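Local coordinates for protein dephospho-CoA kinase (Mycobacterium paratuberculosis, PDB 6N39) that probably phosphorylates the 3'-hydroxyl of dephospho-CoA with ATP, the last step of coenzyme A biosynthesis, and carries a C-terminal UPF0157 (GrpB-family) domain involved in its proper folding, at residues Pro121-Ser126 / Pro130-Val135; Gln233-Arg238 / Ala292-Leu297; Asn237-Ala242 / Ile272-Glu277; Asp251-Thr256 / Gln352-Phe357. One frame throughout, in Å; residues are numbered along the deposited sequence.

Contact 1: residues Pro121-Ser126 / Pro130-Val135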
loop_
_atom_site.group_PDB
_atom_site.type_symbol
_atom_site.label_atom_id
_atom_site.label_comp_id
_atom_site.label_asym_id
_atom_site.label_seq_id
_atom_site.Cartn_x
_atom_site.Cartn_y
_atom_site.Cartn_z
ATOM N N PRO A 121 1.182 3.143 16.895
ATOM C CA PRO A 121 1.616 1.883 17.522
ATOM C C PRO A 121 0.670 0.709 17.298
ATOM O O PRO A 121 1.140 -0.435 17.318
ATOM C CB PRO A 121 1.727 2.246 19.012
ATOM C CG PRO A 121 0.917 3.505 19.175
ATOM C CD PRO A 121 1.034 4.236 17.870
ATOM N N LEU A 122 -0.630 0.937 17.081
ATOM C CA LEU A 122 -1.574 -0.148 16.827
ATOM C C LEU A 122 -1.932 -0.265 15.346
ATOM O O LEU A 122 -3.015 -0.752 14.998
ATOM C CB LEU A 122 -2.831 0.024 17.683
ATOM C CG LEU A 122 -2.565 -0.156 19.181
ATOM C CD1 LEU A 122 -3.837 -0.005 20.018
ATOM C CD2 LEU A 122 -1.922 -1.506 19.442
ATOM N N LEU A 123 -1.026 0.162 14.464
ATOM C CA LEU A 123 -1.301 0.123 13.029
ATOM C C LEU A 123 -1.674 -1.282 12.570
ATOM O O LEU A 123 -2.690 -1.482 11.897
ATOM C CB LEU A 123 -0.083 0.645 12.259
ATOM C CG LEU A 123 -0.150 0.801 10.733
ATOM C CD1 LEU A 123 0.849 1.850 10.303
ATOM C CD2 LEU A 123 0.168 -0.494 10.009
ATOM N N VAL A 124 -0.858 -2.272 12.937
ATOM C CA VAL A 124 -1.086 -3.639 12.482
ATOM C C VAL A 124 -2.309 -4.237 13.171
ATOM O O VAL A 124 -3.162 -4.857 12.525
ATOM C CB VAL A 124 0.174 -4.494 12.714
ATOM C CG1 VAL A 124 -0.066 -5.926 12.289
ATOM C CG2 VAL A 124 1.371 -3.905 11.960
ATOM N N GLU A 125 -2.432 -4.033 14.487
ATOM C CA GLU A 125 -3.501 -4.689 15.233
ATOM C C GLU A 125 -4.885 -4.246 14.775
ATOM O O GLU A 125 -5.852 -4.999 14.920
ATOM C CB GLU A 125 -3.355 -4.424 16.733
ATOM C CG GLU A 125 -2.176 -5.124 17.378
ATOM C CD GLU A 125 -0.850 -4.384 17.228
ATOM O OE1 GLU A 125 -0.759 -3.386 16.464
ATOM O OE2 GLU A 125 0.119 -4.821 17.887
ATOM N N SER A 126 -5.013 -3.029 14.252
ATOM C CA SER A 126 -6.327 -2.505 13.910
ATOM C C SER A 126 -6.540 -2.403 12.401
ATOM O O SER A 126 -7.570 -1.887 11.962
ATOM C CB SER A 126 -6.542 -1.152 14.590
ATOM O OG SER A 126 -5.553 -0.239 14.162
ATOM N N PRO A 130 -3.738 -0.162 5.067
ATOM C CA PRO A 130 -4.218 0.267 3.739
ATOM C C PRO A 130 -4.517 1.759 3.647
ATOM O O PRO A 130 -4.678 2.269 2.531
ATOM C CB PRO A 130 -5.497 -0.571 3.538
ATOM C CG PRO A 130 -5.270 -1.785 4.396
ATOM C CD PRO A 130 -4.629 -1.198 5.631
ATOM N N LEU A 131 -4.601 2.464 4.776
ATOM C CA LEU A 131 -4.716 3.913 4.744
ATOM C C LEU A 131 -3.470 4.587 4.185
ATOM O O LEU A 131 -3.541 5.759 3.815
ATOM C CB LEU A 131 -4.986 4.461 6.152
ATOM C CG LEU A 131 -6.180 3.934 6.937
ATOM C CD1 LEU A 131 -6.192 4.493 8.376
ATOM C CD2 LEU A 131 -7.468 4.265 6.232
ATOM N N PHE A 132 -2.331 3.885 4.102
ATOM C CA PHE A 132 -1.112 4.613 3.746
ATOM C C PHE A 132 -0.558 4.185 2.392
ATOM O O PHE A 132 -0.677 3.023 1.999
ATOM C CB PHE A 132 -0.016 4.417 4.802
ATOM C CG PHE A 132 -0.379 4.970 6.151
ATOM C CD1 PHE A 132 -0.072 6.282 6.482
ATOM C CD2 PHE A 132 -1.046 4.195 7.064
ATOM C CE1 PHE A 132 -0.422 6.798 7.705
ATOM C CE2 PHE A 132 -1.404 4.705 8.300
ATOM C CZ PHE A 132 -1.085 6.008 8.615
ATOM N N PRO A 133 0.070 5.114 1.662
ATOM C CA PRO A 133 0.786 4.738 0.428
ATOM C C PRO A 133 2.039 3.903 0.678
ATOM O O PRO A 133 2.562 3.296 -0.268
ATOM C CB PRO A 133 1.150 6.092 -0.212
ATOM C CG PRO A 133 0.919 7.130 0.835
ATOM C CD PRO A 133 -0.020 6.569 1.877
ATOM N N LEU A 134 2.525 3.846 1.915
ATOM C CA LEU A 134 3.753 3.140 2.248
ATOM C C LEU A 134 3.791 2.941 3.759
ATOM O O LEU A 134 3.502 3.870 4.508
ATOM C CB LEU A 134 4.972 3.941 1.797
ATOM C CG LEU A 134 6.343 3.288 1.872
ATOM C CD1 LEU A 134 6.500 2.287 0.741
ATOM C CD2 LEU A 134 7.407 4.375 1.787
ATOM N N VAL A 135 4.161 1.742 4.196
ATOM C CA VAL A 135 4.237 1.410 5.611
ATOM C C VAL A 135 5.628 0.854 5.909
ATOM O O VAL A 135 6.100 -0.063 5.220
ATOM C CB VAL A 135 3.136 0.405 6.019
ATOM C CG1 VAL A 135 3.285 -0.014 7.479
ATOM C CG2 VAL A 135 1.724 1.012 5.809
#
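The phenyl ring of Phe132 meets Leu123, whose methyl CD1 approaches the ring obliquely, 4.2 Å from CE2 of Phe132. Elsewhere round the same residue, the side chain touches Ile120 and Arg11. The second branch of Leu123 has another partner: CD2 of Leu123 sits 4.0 Å from CG1 of Val135, and CD1 of Leu123 is only slightly farther from that methyl, at 4.2 Å. CG1 of Val135 thus faces both ends of the leucine fork, the two side chains passing each other in opposite directions. Leu123 gets there because its CG is turned anti to the backbone N (chi1 -176°), carrying the fork out across the gap between the two segments. Contact is purely apolar and made by three buried side chains, which bury a modest 111 Å² in all. Within 121-126, the carbonyl O of Leu122 is gripped twice by Ser126: by its N at 3.1 Å and by its OG at 2.7 Å, the two donors coming from opposite faces of the carbonyl plane. This closes the helix-like turn that presents Leu123. Both segments belong to the connection between the parallel strands 115-119 and 135-139 of the kinase domain. Leu123 also packs on Thr15 of the central strand 10-16, and its side chain is about 8 Å from that of Lys22 in the predicted ATP-binding loop, while Val124 packs against helix 170-176 and Pro130 against helix 228-243.

Contact 2: residues Gln233-Arg238 / Ala292-Leu297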
loop_
_atom_site.group_PDB
_atom_site.type_symbol
_atom_site.label_atom_id
_atom_site.label_comp_id
_atom_site.label_asym_id
_atom_site.label_seq_id
_atom_site.Cartn_x
_atom_site.Cartn_y
_atom_site.Cartn_z
ATOM N N GLN A 233 -1.542 -8.134 -2.307
ATOM C CA GLN A 233 -2.634 -7.950 -1.349
ATOM C C GLN A 233 -2.536 -6.581 -0.688
ATOM O O GLN A 233 -3.556 -5.898 -0.498
ATOM C CB GLN A 233 -2.629 -9.056 -0.289
ATOM C CG GLN A 233 -3.904 -9.090 0.575
ATOM C CD GLN A 233 -5.169 -9.302 -0.267
ATOM O OE1 GLN A 233 -5.340 -10.349 -0.894
ATOM N NE2 GLN A 233 -6.055 -8.303 -0.284
ATOM N N ARG A 234 -1.314 -6.145 -0.353
ATOM C CA ARG A 234 -1.180 -4.798 0.205
ATOM C C ARG A 234 -1.704 -3.762 -0.775
ATOM O O ARG A 234 -2.432 -2.834 -0.383
ATOM C CB ARG A 234 0.274 -4.492 0.574
ATOM C CG ARG A 234 0.759 -5.338 1.715
ATOM C CD ARG A 234 2.080 -4.839 2.246
ATOM N NE ARG A 234 3.194 -5.166 1.382
ATOM C CZ ARG A 234 3.931 -6.268 1.491
ATOM N NH1 ARG A 234 3.672 -7.165 2.432
ATOM N NH2 ARG A 234 4.947 -6.469 0.663
ATOM N N ILE A 235 -1.390 -3.940 -2.064
ATOM C CA ILE A 235 -1.807 -2.963 -3.071
ATOM C C ILE A 235 -3.331 -2.979 -3.249
ATOM O O ILE A 235 -3.978 -1.927 -3.304
ATOM C CB ILE A 235 -1.073 -3.231 -4.398
ATOM C CG1 ILE A 235 0.434 -3.003 -4.232
ATOM C CG2 ILE A 235 -1.662 -2.364 -5.514
ATOM C CD1 ILE A 235 1.313 -3.665 -5.348
ATOM N N VAL A 236 -3.912 -4.172 -3.368
ATOM C CA VAL A 236 -5.357 -4.325 -3.524
ATOM C C VAL A 236 -6.089 -3.640 -2.378
ATOM O O VAL A 236 -7.048 -2.893 -2.600
ATOM C CB VAL A 236 -5.737 -5.818 -3.610
ATOM C CG1 VAL A 236 -7.259 -6.001 -3.392
ATOM C CG2 VAL A 236 -5.302 -6.423 -4.959
ATOM N N ASN A 237 -5.647 -3.882 -1.134
ATOM C CA ASN A 237 -6.305 -3.256 0.010
ATOM C C ASN A 237 -6.191 -1.740 -0.060
ATOM O O ASN A 237 -7.171 -1.016 0.178
ATOM C CB ASN A 237 -5.700 -3.770 1.323
ATOM C CG ASN A 237 -6.065 -5.215 1.613
ATOM O OD1 ASN A 237 -6.965 -5.779 0.989
ATOM N ND2 ASN A 237 -5.369 -5.823 2.577
ATOM N N ARG A 238 -4.981 -1.243 -0.365
ATOM C CA ARG A 238 -4.746 0.197 -0.451
ATOM C C ARG A 238 -5.649 0.848 -1.497
ATOM O O ARG A 238 -6.203 1.937 -1.277
ATOM C CB ARG A 238 -3.266 0.449 -0.780
ATOM C CG ARG A 238 -2.897 1.908 -1.024
ATOM C CD ARG A 238 -1.386 2.066 -1.412
ATOM N NE ARG A 238 -0.512 1.452 -0.406
ATOM C CZ ARG A 238 0.491 0.612 -0.674
ATOM N NH1 ARG A 238 0.822 0.319 -1.941
ATOM N NH2 ARG A 238 1.183 0.087 0.335
ATOM N N ALA A 292 -2.835 8.205 -2.842
ATOM C CA ALA A 292 -2.431 6.868 -2.419
ATOM C C ALA A 292 -1.134 6.397 -3.070
ATOM O O ALA A 292 -0.697 5.278 -2.778
ATOM C CB ALA A 292 -3.543 5.856 -2.707
ATOM N N GLY A 293 -0.517 7.202 -3.936
ATOM C CA GLY A 293 0.789 6.893 -4.485
ATOM C C GLY A 293 0.860 6.607 -5.980
ATOM O O GLY A 293 1.910 6.148 -6.451
ATOM N N TYR A 294 -0.192 6.902 -6.749
ATOM C CA TYR A 294 -0.315 6.417 -8.129
ATOM C C TYR A 294 -0.715 7.544 -9.077
ATOM O O TYR A 294 -1.911 7.795 -9.283
ATOM C CB TYR A 294 -1.341 5.280 -8.206
ATOM C CG TYR A 294 -1.057 4.123 -7.266
ATOM C CD1 TYR A 294 -1.530 4.130 -5.946
ATOM C CD2 TYR A 294 -0.339 3.012 -7.706
ATOM C CE1 TYR A 294 -1.255 3.080 -5.078
ATOM C CE2 TYR A 294 -0.077 1.952 -6.864
ATOM C CZ TYR A 294 -0.530 1.985 -5.550
ATOM O OH TYR A 294 -0.227 0.926 -4.720
ATOM N N PRO A 295 0.253 8.250 -9.669
ATOM C CA PRO A 295 -0.090 9.236 -10.701
ATOM C C PRO A 295 -0.734 8.562 -11.908
ATOM O O PRO A 295 -0.472 7.394 -12.215
ATOM C CB PRO A 295 1.270 9.864 -11.078
ATOM C CG PRO A 295 2.151 9.639 -9.846
ATOM C CD PRO A 295 1.681 8.291 -9.298
ATOM N N ARG A 296 -1.540 9.340 -12.630
ATOM C CA ARG A 296 -2.155 8.860 -13.863
ATOM C C ARG A 296 -1.229 9.058 -15.066
ATOM O O ARG A 296 -0.505 10.050 -15.154
ATOM C CB ARG A 296 -3.474 9.583 -14.116
ATOM C CG ARG A 296 -4.183 9.088 -15.404
ATOM C CD ARG A 296 -5.684 9.265 -15.312
ATOM N NE ARG A 296 -6.098 10.590 -15.774
ATOM C CZ ARG A 296 -7.370 10.987 -15.845
ATOM N NH1 ARG A 296 -8.361 10.153 -15.460
ATOM N NH2 ARG A 296 -7.644 12.214 -16.295
ATOM N N LEU A 297 -1.243 8.095 -15.993
ATOM C CA LEU A 297 -0.626 8.284 -17.308
ATOM C C LEU A 297 -1.667 8.949 -18.198
ATOM O O LEU A 297 -2.627 8.308 -18.639
ATOM C CB LEU A 297 -0.147 6.957 -17.894
ATOM C CG LEU A 297 0.980 6.397 -17.016
ATOM C CD1 LEU A 297 1.149 4.911 -17.177
ATOM C CD2 LEU A 297 2.279 7.118 -17.354
#
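Ile235 is the first residue of helix segment 233-238 to reach across, its CG2 methyl standing 3.7 Å from the hydroxyl OH of Tyr294 and approaching the phenol obliquely. One turn further on, Arg238 carries the rest of the contact. Its chain is extended as far as CG and CD, with CG anti to the backbone N, then bends at chi3 (-55°) to swing the guanidinium round the end of the tyrosine. CD of Arg238 lies in the plane of the Tyr294 ring, at its edge, 3.8 Å from CE1 of Tyr294, and also rests 3.6 Å from the carbonyl O of Ala292. Beyond the bend, NH1 of Arg238 donates a hydrogen bond of 3.0 Å to OH of Tyr294, with an N-H...O angle of 154°. The hydroxyl lies almost exactly in the guanidinium plane, and that plane is inclined only 29° to the ring. Other groups hold the remaining nitrogens of Arg238: NE gives a hydrogen bond to the carbonyl O of Phe132, and NH2 forms a salt bridge with Asp178. With three partners the guanidinium is fixed in rotation, and its charge is probably well compensated despite burial. Across the gap, Gly293 has positive phi and closes helix 286-291 in a Schellman motif, after which the chain turns to present Tyr294. The contact therefore joins helix 228-243 to the loop that leads from helix 286-291 towards strand 328-331; Ile235 packs in addition on Ile270 and Ile272 of strand 270-276, while Arg238 faces the kinase domain.

Contact 3: residues Asn237-Ala242 / Ile272-Glu277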
loop_
_atom_site.group_PDB
_atom_site.type_symbol
_atom_site.label_atom_id
_atom_site.label_comp_id
_atom_site.label_asym_id
_atom_site.label_seq_id
_atom_site.Cartn_x
_atom_site.Cartn_y
_atom_site.Cartn_z
ATOM N N ASN A 237 -5.647 -3.882 -1.134
ATOM C CA ASN A 237 -6.305 -3.256 0.010
ATOM C C ASN A 237 -6.191 -1.740 -0.060
ATOM O O ASN A 237 -7.171 -1.016 0.178
ATOM C CB ASN A 237 -5.700 -3.770 1.323
ATOM C CG ASN A 237 -6.065 -5.215 1.613
ATOM O OD1 ASN A 237 -6.965 -5.779 0.989
ATOM N ND2 ASN A 237 -5.369 -5.823 2.577
ATOM N N ARG A 238 -4.981 -1.243 -0.365
ATOM C CA ARG A 238 -4.746 0.197 -0.451
ATOM C C ARG A 238 -5.649 0.848 -1.497
ATOM O O ARG A 238 -6.203 1.937 -1.277
ATOM C CB ARG A 238 -3.266 0.449 -0.780
ATOM C CG ARG A 238 -2.897 1.908 -1.024
ATOM C CD ARG A 238 -1.386 2.066 -1.412
ATOM N NE ARG A 238 -0.512 1.452 -0.406
ATOM C CZ ARG A 238 0.491 0.612 -0.674
ATOM N NH1 ARG A 238 0.822 0.319 -1.941
ATOM N NH2 ARG A 238 1.183 0.087 0.335
ATOM N N LEU A 239 -5.828 0.183 -2.630
ATOM C CA LEU A 239 -6.635 0.752 -3.702
ATOM C C LEU A 239 -8.129 0.656 -3.386
ATOM O O LEU A 239 -8.889 1.567 -3.727
ATOM C CB LEU A 239 -6.314 0.060 -5.032
ATOM C CG LEU A 239 -4.898 0.230 -5.619
ATOM C CD1 LEU A 239 -4.669 -0.703 -6.845
ATOM C CD2 LEU A 239 -4.654 1.665 -6.020
ATOM N N LYS A 240 -8.571 -0.418 -2.722
ATOM C CA LYS A 240 -9.966 -0.476 -2.272
ATOM C C LYS A 240 -10.281 0.697 -1.348
ATOM O O LYS A 240 -11.287 1.410 -1.526
ATOM C CB LYS A 240 -10.237 -1.813 -1.564
ATOM C CG LYS A 240 -10.376 -3.003 -2.535
ATOM C CD LYS A 240 -10.533 -4.333 -1.788
ATOM C CE LYS A 240 -11.846 -4.438 -0.988
ATOM N NZ LYS A 240 -13.057 -4.565 -1.827
ATOM N N THR A 241 -9.400 0.929 -0.369
ATOM C CA THR A 241 -9.605 2.032 0.558
ATOM C C THR A 241 -9.600 3.367 -0.168
ATOM O O THR A 241 -10.448 4.226 0.102
ATOM C CB THR A 241 -8.532 2.009 1.653
ATOM O OG1 THR A 241 -8.721 0.830 2.445
ATOM C CG2 THR A 241 -8.653 3.242 2.560
ATOM N N ALA A 242 -8.669 3.554 -1.110
ATOM C CA ALA A 242 -8.582 4.829 -1.815
ATOM C C ALA A 242 -9.786 5.063 -2.728
ATOM O O ALA A 242 -10.197 6.209 -2.931
ATOM C CB ALA A 242 -7.280 4.898 -2.626
ATOM N N ILE A 272 -2.700 -4.494 -11.503
ATOM C CA ILE A 272 -3.956 -4.494 -10.765
ATOM C C ILE A 272 -5.042 -3.927 -11.668
ATOM O O ILE A 272 -4.801 -2.960 -12.391
ATOM C CB ILE A 272 -3.868 -3.622 -9.496
ATOM C CG1 ILE A 272 -2.671 -4.016 -8.627
ATOM C CG2 ILE A 272 -5.196 -3.701 -8.736
ATOM C CD1 ILE A 272 -2.763 -5.459 -8.064
ATOM N N GLN A 273 -6.248 -4.485 -11.605
ATOM C CA GLN A 273 -7.387 -3.872 -12.277
ATOM C C GLN A 273 -8.407 -3.412 -11.243
ATOM O O GLN A 273 -8.849 -4.207 -10.408
ATOM C CB GLN A 273 -8.047 -4.845 -13.265
ATOM C CG GLN A 273 -9.265 -4.225 -13.952
ATOM C CD GLN A 273 -9.869 -5.127 -14.998
ATOM O OE1 GLN A 273 -9.616 -4.956 -16.197
ATOM N NE2 GLN A 273 -10.682 -6.104 -14.558
ATOM N N ILE A 274 -8.784 -2.139 -11.312
ATOM C CA ILE A 274 -9.958 -1.615 -10.624
ATOM C C ILE A 274 -11.110 -1.598 -11.620
ATOM O O ILE A 274 -11.016 -0.946 -12.677
ATOM C CB ILE A 274 -9.700 -0.201 -10.077
ATOM C CG1 ILE A 274 -8.486 -0.183 -9.131
ATOM C CG2 ILE A 274 -10.955 0.329 -9.389
ATOM C CD1 ILE A 274 -8.095 1.244 -8.697
ATOM N N THR A 275 -12.195 -2.306 -11.291
ATOM C CA THR A 275 -13.407 -2.278 -12.094
ATOM C C THR A 275 -14.318 -1.167 -11.585
ATOM O O THR A 275 -14.618 -1.115 -10.389
ATOM C CB THR A 275 -14.131 -3.634 -12.033
ATOM O OG1 THR A 275 -13.318 -4.647 -12.643
ATOM C CG2 THR A 275 -15.441 -3.568 -12.779
ATOM N N VAL A 276 -14.740 -0.271 -12.484
ATOM C CA VAL A 276 -15.620 0.841 -12.128
ATOM C C VAL A 276 -16.888 0.735 -12.957
ATOM O O VAL A 276 -16.998 -0.090 -13.864
ATOM C CB VAL A 276 -14.956 2.224 -12.330
ATOM C CG1 VAL A 276 -13.720 2.357 -11.432
ATOM C CG2 VAL A 276 -14.564 2.428 -13.816
ATOM N N GLU A 277 -17.857 1.597 -12.647
ATOM C CA GLU A 277 -19.123 1.501 -13.360
ATOM C C GLU A 277 -19.166 2.347 -14.629
ATOM O O GLU A 277 -20.043 2.111 -15.465
ATOM C CB GLU A 277 -20.284 1.877 -12.438
ATOM C CG GLU A 277 -20.634 3.331 -12.407
ATOM C CD GLU A 277 -21.802 3.622 -11.477
ATOM O OE1 GLU A 277 -21.866 4.751 -10.941
ATOM O OE2 GLU A 277 -22.649 2.718 -11.280
#
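Leu239 crosses Ile272 obliquely, the leucine coming from helix 228-243 and the isoleucine from strand 270-276. CD1 of Leu239 does the touching, 3.6 Å from the CG2 methyl of Ile272 and 4.0 Å from CB of Ile272, so it presses against the beta branch of the isoleucine. The orientation of Ile272 explains this: CG2 is anti to the backbone N while CG1 lies beside it (chi1 -53°), which turns the short branch to Leu239 and carries the longer one off to other neighbours, among them Ile235 and Val236 of the same helix. Ile274, two residues along the strand and on the same side of it, meets Leu239 nearer its backbone. Its CD1 methyl reaches in to 4.2 Å from CB of Leu239, an extended chain (chi2 173°) bringing this tip to the root of the leucine. Leu239 is thus touched near its end by one isoleucine and at its base by the other. Gln273, between them, points away from the helix; its side-chain amide is hydrogen-bonded to Arg344 and to the carbonyl O of Gln351. Val341 on the adjacent strand 339-345 touches both Leu239 and Ile274, continuing the greasy surface across the sheet. All three residues that meet here are aliphatic and buried, so this helix-on-sheet packing in the UPF0157 region rests on van der Waals contact and, presumably, the exclusion of water, without any directional bond between the two segments.

Contact 4: residues Asp251-Thr256 / Gln352-Phe357. With ACT (acetate ion), chain C.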
loop_
_atom_site.group_PDB
_atom_site.type_symbol
_atom_site.label_atom_id
_atom_site.label_comp_id
_atom_site.label_asym_id
_atom_site.label_seq_id
_atom_site.Cartn_x
_atom_site.Cartn_y
_atom_site.Cartn_z
ATOM N N ASP A 251 -8.589 -6.387 -8.503
ATOM C CA ASP A 251 -8.056 -7.727 -8.748
ATOM C C ASP A 251 -6.599 -7.672 -9.180
ATOM O O ASP A 251 -6.212 -6.828 -9.989
ATOM C CB ASP A 251 -8.851 -8.463 -9.835
ATOM C CG ASP A 251 -10.307 -8.677 -9.458
ATOM O OD1 ASP A 251 -10.620 -9.740 -8.877
ATOM O OD2 ASP A 251 -11.142 -7.784 -9.749
ATOM N N HIS A 252 -5.813 -8.617 -8.676
ATOM C CA HIS A 252 -4.450 -8.851 -9.141
ATOM C C HIS A 252 -4.520 -9.592 -10.475
ATOM O O HIS A 252 -5.136 -10.656 -10.558
ATOM C CB HIS A 252 -3.712 -9.663 -8.074
ATOM C CG HIS A 252 -2.259 -9.918 -8.355
ATOM N ND1 HIS A 252 -1.551 -10.908 -7.705
ATOM C CD2 HIS A 252 -1.382 -9.327 -9.200
ATOM C CE1 HIS A 252 -0.299 -10.908 -8.130
ATOM N NE2 HIS A 252 -0.169 -9.960 -9.038
ATOM N N VAL A 253 -3.944 -9.024 -11.533
ATOM C CA VAL A 253 -4.039 -9.611 -12.863
ATOM C C VAL A 253 -2.643 -9.698 -13.476
ATOM O O VAL A 253 -1.651 -9.287 -12.875
ATOM C CB VAL A 253 -4.992 -8.814 -13.777
ATOM C CG1 VAL A 253 -6.412 -8.817 -13.190
ATOM C CG2 VAL A 253 -4.483 -7.369 -13.930
ATOM N N GLY A 254 -2.579 -10.220 -14.694
ATOM C CA GLY A 254 -1.321 -10.244 -15.409
ATOM C C GLY A 254 -0.403 -11.360 -14.945
ATOM O O GLY A 254 -0.773 -12.246 -14.163
ATOM N N SER A 255 0.838 -11.301 -15.440
ATOM C CA SER A 255 1.768 -12.416 -15.255
ATOM C C SER A 255 2.148 -12.636 -13.796
ATOM O O SER A 255 2.411 -13.780 -13.402
ATOM C CB SER A 255 3.043 -12.199 -16.069
ATOM O OG SER A 255 2.870 -12.605 -17.409
ATOM N N THR A 256 2.218 -11.571 -12.983
ATOM C CA THR A 256 2.582 -11.792 -11.586
ATOM C C THR A 256 1.451 -12.417 -10.782
ATOM O O THR A 256 1.697 -12.831 -9.649
ATOM C CB THR A 256 3.046 -10.499 -10.879
ATOM O OG1 THR A 256 1.966 -9.576 -10.758
ATOM C CG2 THR A 256 4.214 -9.831 -11.625
ATOM N N GLN A 352 -13.176 -7.661 -18.924
ATOM C CA GLN A 352 -13.397 -9.104 -18.827
ATOM C C GLN A 352 -12.119 -9.874 -19.143
ATOM O O GLN A 352 -11.762 -10.822 -18.433
ATOM C CB GLN A 352 -14.525 -9.502 -19.776
ATOM C CG GLN A 352 -15.836 -8.787 -19.459
ATOM C CD GLN A 352 -16.682 -9.591 -18.515
ATOM O OE1 GLN A 352 -17.096 -10.698 -18.854
ATOM N NE2 GLN A 352 -16.931 -9.059 -17.308
ATOM N N PHE A 353 -11.406 -9.448 -20.187
ATOM C CA PHE A 353 -10.222 -10.167 -20.635
ATOM C C PHE A 353 -9.118 -10.156 -19.582
ATOM O O PHE A 353 -8.394 -11.148 -19.442
ATOM C CB PHE A 353 -9.712 -9.568 -21.954
ATOM C CG PHE A 353 -8.568 -10.334 -22.545
ATOM C CD1 PHE A 353 -8.655 -11.725 -22.689
ATOM C CD2 PHE A 353 -7.406 -9.680 -22.948
ATOM C CE1 PHE A 353 -7.603 -12.450 -23.226
ATOM C CE2 PHE A 353 -6.356 -10.396 -23.509
ATOM C CZ PHE A 353 -6.449 -11.787 -23.646
ATOM N N ALA A 354 -8.957 -9.051 -18.839
ATOM C CA ALA A 354 -7.896 -9.022 -17.826
ATOM C C ALA A 354 -8.089 -10.118 -16.774
ATOM O O ALA A 354 -7.111 -10.717 -16.294
ATOM C CB ALA A 354 -7.829 -7.639 -17.161
ATOM N N LEU A 355 -9.341 -10.397 -16.401
ATOM C CA LEU A 355 -9.633 -11.468 -15.444
ATOM C C LEU A 355 -9.524 -12.850 -16.101
ATOM O O LEU A 355 -8.951 -13.811 -15.526
ATOM C CB LEU A 355 -11.038 -11.241 -14.864
ATOM C CG LEU A 355 -11.291 -9.897 -14.148
ATOM C CD1 LEU A 355 -12.743 -9.736 -13.752
ATOM C CD2 LEU A 355 -10.416 -9.744 -12.890
ATOM N N LEU A 356 -10.054 -12.948 -17.327
ATOM C CA LEU A 356 -10.049 -14.222 -18.038
ATOM C C LEU A 356 -8.624 -14.707 -18.291
ATOM O O LEU A 356 -8.351 -15.902 -18.204
ATOM C CB LEU A 356 -10.808 -14.084 -19.362
ATOM C CG LEU A 356 -10.697 -15.261 -20.345
ATOM C CD1 LEU A 356 -11.215 -16.560 -19.713
ATOM C CD2 LEU A 356 -11.440 -14.996 -21.687
ATOM N N PHE A 357 -7.722 -13.798 -18.661
ATOM C CA PHE A 357 -6.360 -14.174 -19.044
ATOM C C PHE A 357 -5.668 -14.921 -17.917
ATOM O O PHE A 357 -5.038 -15.969 -18.140
ATOM C CB PHE A 357 -5.604 -12.893 -19.436
ATOM C CG PHE A 357 -4.234 -13.107 -20.040
ATOM C CD1 PHE A 357 -4.084 -13.598 -21.323
ATOM C CD2 PHE A 357 -3.101 -12.749 -19.331
ATOM C CE1 PHE A 357 -2.823 -13.763 -21.880
ATOM C CE2 PHE A 357 -1.844 -12.893 -19.883
ATOM C CZ PHE A 357 -1.706 -13.406 -21.161
HETATM C C ACT C . 0.814 -9.756 -18.470
HETATM O O ACT C . 1.363 -10.863 -18.740
HETATM O OXT ACT C . 0.948 -9.058 -17.431
HETATM C CH3 ACT C . -0.150 -9.149 -19.577
HETATM O O HOH W 1 -4.456 -10.563 -16.841
#
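Ser255 grips a bound acetate ion twice: its OG is hydrogen-bonded to O of the acetate at 2.7 Å, and its backbone N donates to OXT of the acetate at 3.0 Å with an angle of 153°. Tyr371 OH also bonds the ion, and Lys375 NZ bonds Ser255 OG. The edge of the Phe357 ring, through CE2, lies 4.0 Å from O of the acetate, so the ion lies between the two segments, bonded to one and touching the other; it probably came from the crystallisation liquor. A water bridges the segments, accepting from N of Gly254 at 2.9 Å and donating to the carbonyl O of Ala354 at 2.7 Å. The direct contact is van der Waals packing. CD2 of Leu355 packs 3.6 Å from CG of Asp251, their side chains crossing at about a right angle, while the Asp251 carboxylate forms a salt bridge with Arg249. CG1 of Val253 lies 4.1 Å from CD2 of Leu355. Strand segment 251-253 and helix segment 352-357 cross at 68°, their axes 8.4 Å apart. Helix 349-363 here packs on the edge strand 249-253 and its neighbour 270-276, where Gln273 touches Ala354 and Leu355, with helix 386-411 behind Leu356.

Contact 1 lies in the kinase domain near the predicted ATP-binding loop, whereas contacts 2, 3 and 4 belong to the UPF0157 region, away from that site. The two parts meet where Phe132 of contact 1 bonds through its carbonyl O to NE of Arg238, 2.9 Å away; Pro130 also packs on Asn237. Contacts 2 and 3 have centres 8 Å apart and use overlapping segments of helix 228-243, Arg238 touching across contact 2 and the next residue, Leu239, across contact 3. Contacts 3 and 4 occupy opposite faces of one sheet, Gln273 N pairing with Asp251 O at 2.8 Å. Contact 4, which holds the acetate, is centred about 27 Å from the centre of contact 1.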